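Local coordinates for protein probable glutathione S-transferase 5 (Caenorhabditis elegans, PDB 1ZL9) that conjugates reduced glutathione to a wide range of exogenous and endogenous hydrophobic electrophiles, as a sigma-class glutathione transferase, at residues G15-S18 with R19-A23; E187-Q190 with A191-Q194. All coordinates share one frame; numbering follows the deposited sequence.

Contact 1 lies on helix 16-25, the helix of the beta-alpha-beta unit that joins the parallel strands 4-9 and 30-34 in the thioredoxin-like N-terminal domain. Contact 2 comes much later in the chain, in the all-helical C-terminal domain, where helix 180-191 ends and helix 193-201 begins. Their centres are about 14 Å apart. The two meet where A23 O approaches Q194 CB at 3.4 Å, and helix 193-201 runs on from there to bring W198 against helix 16-25. The turn of contact 2 thus launches the helix that packs on contact 1, tying the C-terminal domain to the domain that carries most of the glutathione-binding residues.

Contact 1: G15-S18 with R19-A23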
loop_
_atom_site.group_PDB
_atom_site.type_symbol
_atom_site.label_atom_id
_atom_site.label_comp_id
_atom_site.label_asym_id
_atom_site.label_seq_id
_atom_site.Cartn_x
_atom_site.Cartn_y
_atom_site.Cartn_z
ATOM N N GLY A 15 13.776 1.695 -3.602
ATOM C CA GLY A 15 14.527 2.410 -2.595
ATOM C C GLY A 15 14.706 3.899 -2.846
ATOM O O GLY A 15 14.950 4.680 -1.914
ATOM N N GLU A 16 14.607 4.286 -4.102
ATOM C CA GLU A 16 15.026 5.584 -4.531
ATOM C C GLU A 16 14.271 6.684 -3.843
ATOM O O GLU A 16 14.845 7.716 -3.460
ATOM C CB GLU A 16 14.937 5.714 -6.051
ATOM C CG GLU A 16 15.404 7.065 -6.577
ATOM C CD GLU A 16 16.909 7.289 -6.405
ATOM O OE1 GLU A 16 17.608 6.366 -5.939
ATOM O OE2 GLU A 16 17.398 8.368 -6.821
ATOM N N VAL A 17 12.979 6.520 -3.638
ATOM C CA VAL A 17 12.236 7.624 -3.032
ATOM C C VAL A 17 12.719 7.990 -1.606
ATOM O O VAL A 17 12.777 9.187 -1.232
ATOM C CB VAL A 17 10.723 7.430 -3.109
ATOM C CG1 VAL A 17 10.230 6.303 -2.253
ATOM C CG2 VAL A 17 9.983 8.728 -2.712
ATOM N N SER A 18 13.072 6.959 -0.843
ATOM C CA SER A 18 13.633 7.135 0.486
ATOM C C SER A 18 14.952 7.854 0.403
ATOM O O SER A 18 15.236 8.739 1.191
ATOM C CB SER A 18 13.700 5.773 1.193
ATOM O OG SER A 18 12.381 5.356 1.465
ATOM N N ARG A 19 15.790 7.497 -0.567
ATOM C CA ARG A 19 17.054 8.191 -0.735
ATOM C C ARG A 19 16.811 9.682 -1.031
ATOM O O ARG A 19 17.547 10.548 -0.572
ATOM C CB ARG A 19 17.847 7.587 -1.898
ATOM C CG ARG A 19 18.141 6.098 -1.794
ATOM C CD ARG A 19 19.245 5.713 -2.754
ATOM N NE ARG A 19 19.553 4.301 -2.753
ATOM C CZ ARG A 19 19.092 3.424 -3.613
ATOM N NH1 ARG A 19 18.314 3.792 -4.610
ATOM N NH2 ARG A 19 19.466 2.160 -3.510
ATOM N N GLN A 20 15.774 9.966 -1.789
ATOM C CA GLN A 20 15.464 11.352 -2.177
ATOM C C GLN A 20 14.864 12.152 -1.020
ATOM O O GLN A 20 15.108 13.334 -0.890
ATOM C CB GLN A 20 14.590 11.395 -3.409
ATOM C CG GLN A 20 15.385 10.935 -4.675
ATOM C CD GLN A 20 14.688 11.207 -5.996
ATOM O OE1 GLN A 20 13.780 12.017 -6.059
ATOM N NE2 GLN A 20 15.185 10.590 -7.067
ATOM N N ILE A 21 14.095 11.482 -0.172
ATOM C CA ILE A 21 13.616 12.106 1.051
ATOM C C ILE A 21 14.787 12.496 1.918
ATOM O O ILE A 21 14.876 13.629 2.408
ATOM C CB ILE A 21 12.659 11.160 1.819
ATOM C CG1 ILE A 21 11.351 11.014 1.066
ATOM C CG2 ILE A 21 12.488 11.574 3.256
ATOM C CD1 ILE A 21 10.437 9.853 1.559
ATOM N N PHE A 22 15.707 11.577 2.114
ATOM C CA PHE A 22 16.910 11.918 2.853
ATOM C C PHE A 22 17.713 13.055 2.210
ATOM O O PHE A 22 18.217 13.950 2.939
ATOM C CB PHE A 22 17.864 10.743 2.990
ATOM C CG PHE A 22 17.434 9.673 3.954
ATOM C CD1 PHE A 22 17.075 9.954 5.276
ATOM C CD2 PHE A 22 17.444 8.356 3.538
ATOM C CE1 PHE A 22 16.721 8.956 6.142
ATOM C CE2 PHE A 22 17.129 7.325 4.427
ATOM C CZ PHE A 22 16.757 7.604 5.715
ATOM N N ALA A 23 17.869 13.036 0.875
ATOM C CA ALA A 23 18.559 14.089 0.176
ATOM C C ALA A 23 17.841 15.409 0.386
ATOM O O ALA A 23 18.496 16.408 0.662
ATOM C CB ALA A 23 18.719 13.792 -1.337
#
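E16 grips two side chains of the next helical turn, one with each carboxylate oxygen. OE1 forms a salt bridge with R19 NH1, the hydrogen donor, at 3.0 Å, lying at the guanidinium edge and close to its plane, with the two planes turned 55° apart. OE2 accepts an almost straight bond from Q20 NE2 (3.1 Å), on its anti side, and here carboxylate and amide stand nearly perpendicular. With CG anti to the backbone N (chi1 -179°) and a bend at chi2, the chain leans forward along the helix to reach both, a span that suits glutamate's length. The backbone i to i+4 bonds from R19 N to G15 O and from Q20 N to E16 O set the spacing of these side chains. Round the helix from there, V17 CG2 lies 4.4 Å from I21 CD1, branched side chains suited to packing against helices 66-76 and 157-171. Further out, D31 pairs with R19 NE and G11 O receives NH1, which holds the arginine between strand 30-34 and the loop after strand 4-9, while W198 and R202 both hold E16 OE2. So many donors round a buried carboxylate would be expected to stabilise its negative charge, making E16 a polar link between the two domains.

Contact 2: E187-Q190 with A191-Q194; sequences EKIQ and AIPQ
I192 N donates to I189 O at 3.2 Å, an i to i+3 bond that turns the chain out of helix 180-191. The N-H points fairly well at the oxygen (151°), but the donor sits well above the carbonyl plane instead of on a lone pair, as the turn that leaves the helix allows. One residue earlier A191 N reaches E187 O, also at 3.2 Å, in a weak and bent i to i+4 bond. The methyl of A191 lies against the same oxygen, with CB 3.3 Å from E187 O; so small a side chain suits an exposed position that comes this close to a carbonyl. This is a tight link between two successive helices of the glutathione transferase C-terminal domain: I192, at the N-cap position of helix 193-201, takes a polyproline-like backbone (psi 130°), the conformation a residue before proline readily adopts, and P193 follows in the first turn, where a residue without an N-H costs no helical bond. The side chain of I192 folds back over the turn it has just left. Its CG1, anti to the carbonyl carbon (chi1 -65°), passes 3.4 Å from I189 O, and CD1 ends 4.4 Å from I189 CD1, the two isoleucines meeting through their terminal methyls. I189 is buried, its branched chain set against A163 and D159 of helix 157-171 and against F149; L155 touches both isoleucines. The side chain of Q190 touches Q164 and A167 of that same helix, its amide suited to a partly exposed flank. Beyond this link, Q194 NE2 bonds to Y24 O of helix 16-25 in the N-terminal domain.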
loop_
_atom_site.group_PDB
_atom_site.type_symbol
_atom_site.label_atom_id
_atom_site.label_comp_id
_atom_site.label_asym_id
_atom_site.label_seq_id
_atom_site.Cartn_x
_atom_site.Cartn_y
_atom_site.Cartn_z
ATOM N N GLU A 187 10.184 17.885 -14.502
ATOM C CA GLU A 187 11.206 18.922 -14.618
ATOM C C GLU A 187 11.250 19.813 -13.405
ATOM O O GLU A 187 12.360 20.172 -12.957
ATOM C CB GLU A 187 11.004 19.759 -15.898
ATOM C CG GLU A 187 11.206 18.861 -17.111
ATOM C CD GLU A 187 10.687 19.491 -18.426
ATOM O OE1 GLU A 187 11.066 18.979 -19.503
ATOM O OE2 GLU A 187 9.903 20.466 -18.379
ATOM N N LYS A 188 10.076 20.236 -12.889
ATOM C CA LYS A 188 10.005 21.065 -11.685
ATOM C C LYS A 188 10.607 20.355 -10.410
ATOM O O LYS A 188 11.382 20.936 -9.627
ATOM C CB LYS A 188 8.517 21.404 -11.394
ATOM C CG LYS A 188 8.224 22.171 -10.089
ATOM C CD LYS A 188 6.700 22.335 -9.865
ATOM C CE LYS A 188 6.381 23.060 -8.605
ATOM N NZ LYS A 188 7.140 24.350 -8.458
ATOM N N ILE A 189 10.184 19.120 -10.160
ATOM C CA ILE A 189 10.583 18.435 -8.936
ATOM C C ILE A 189 12.098 18.091 -9.032
ATOM O O ILE A 189 12.851 18.243 -8.077
ATOM C CB ILE A 189 9.745 17.149 -8.755
ATOM C CG1 ILE A 189 8.266 17.435 -8.589
ATOM C CG2 ILE A 189 10.275 16.352 -7.535
ATOM C CD1 ILE A 189 7.882 18.407 -7.510
ATOM N N GLN A 190 12.543 17.672 -10.218
ATOM C CA GLN A 190 13.947 17.296 -10.430
ATOM C C GLN A 190 14.975 18.448 -10.481
ATOM O O GLN A 190 16.188 18.217 -10.353
ATOM C CB GLN A 190 14.080 16.336 -11.605
ATOM C CG GLN A 190 13.215 15.057 -11.401
ATOM C CD GLN A 190 13.947 13.739 -11.443
ATOM O OE1 GLN A 190 13.722 12.840 -10.586
ATOM N NE2 GLN A 190 14.736 13.555 -12.470
ATOM N N ALA A 191 14.459 19.666 -10.648
ATOM C CA ALA A 191 15.239 20.906 -10.496
ATOM C C ALA A 191 15.367 21.396 -9.033
ATOM O O ALA A 191 16.189 22.228 -8.759
ATOM C CB ALA A 191 14.625 22.067 -11.381
ATOM N N ILE A 192 14.591 20.874 -8.079
ATOM C CA ILE A 192 14.806 21.258 -6.689
ATOM C C ILE A 192 16.272 21.025 -6.360
ATOM O O ILE A 192 16.780 19.946 -6.650
ATOM C CB ILE A 192 13.837 20.476 -5.731
ATOM C CG1 ILE A 192 12.408 20.883 -6.039
ATOM C CG2 ILE A 192 14.249 20.715 -4.266
ATOM C CD1 ILE A 192 11.341 20.030 -5.376
ATOM N N PRO A 193 16.992 21.988 -5.774
ATOM C CA PRO A 193 18.454 21.825 -5.653
ATOM C C PRO A 193 18.962 20.543 -5.032
ATOM O O PRO A 193 19.870 19.930 -5.621
ATOM C CB PRO A 193 18.851 23.097 -4.886
ATOM C CG PRO A 193 17.809 24.095 -5.351
ATOM C CD PRO A 193 16.549 23.295 -5.228
ATOM N N GLN A 194 18.398 20.105 -3.904
ATOM C CA GLN A 194 18.855 18.888 -3.233
ATOM C C GLN A 194 18.673 17.665 -4.142
ATOM O O GLN A 194 19.502 16.755 -4.174
ATOM C CB GLN A 194 18.050 18.604 -1.929
ATOM C CG GLN A 194 18.118 19.664 -0.928
ATOM C CD GLN A 194 16.961 20.607 -1.001
ATOM O OE1 GLN A 194 16.802 21.326 -2.007
ATOM N NE2 GLN A 194 16.133 20.599 0.042
#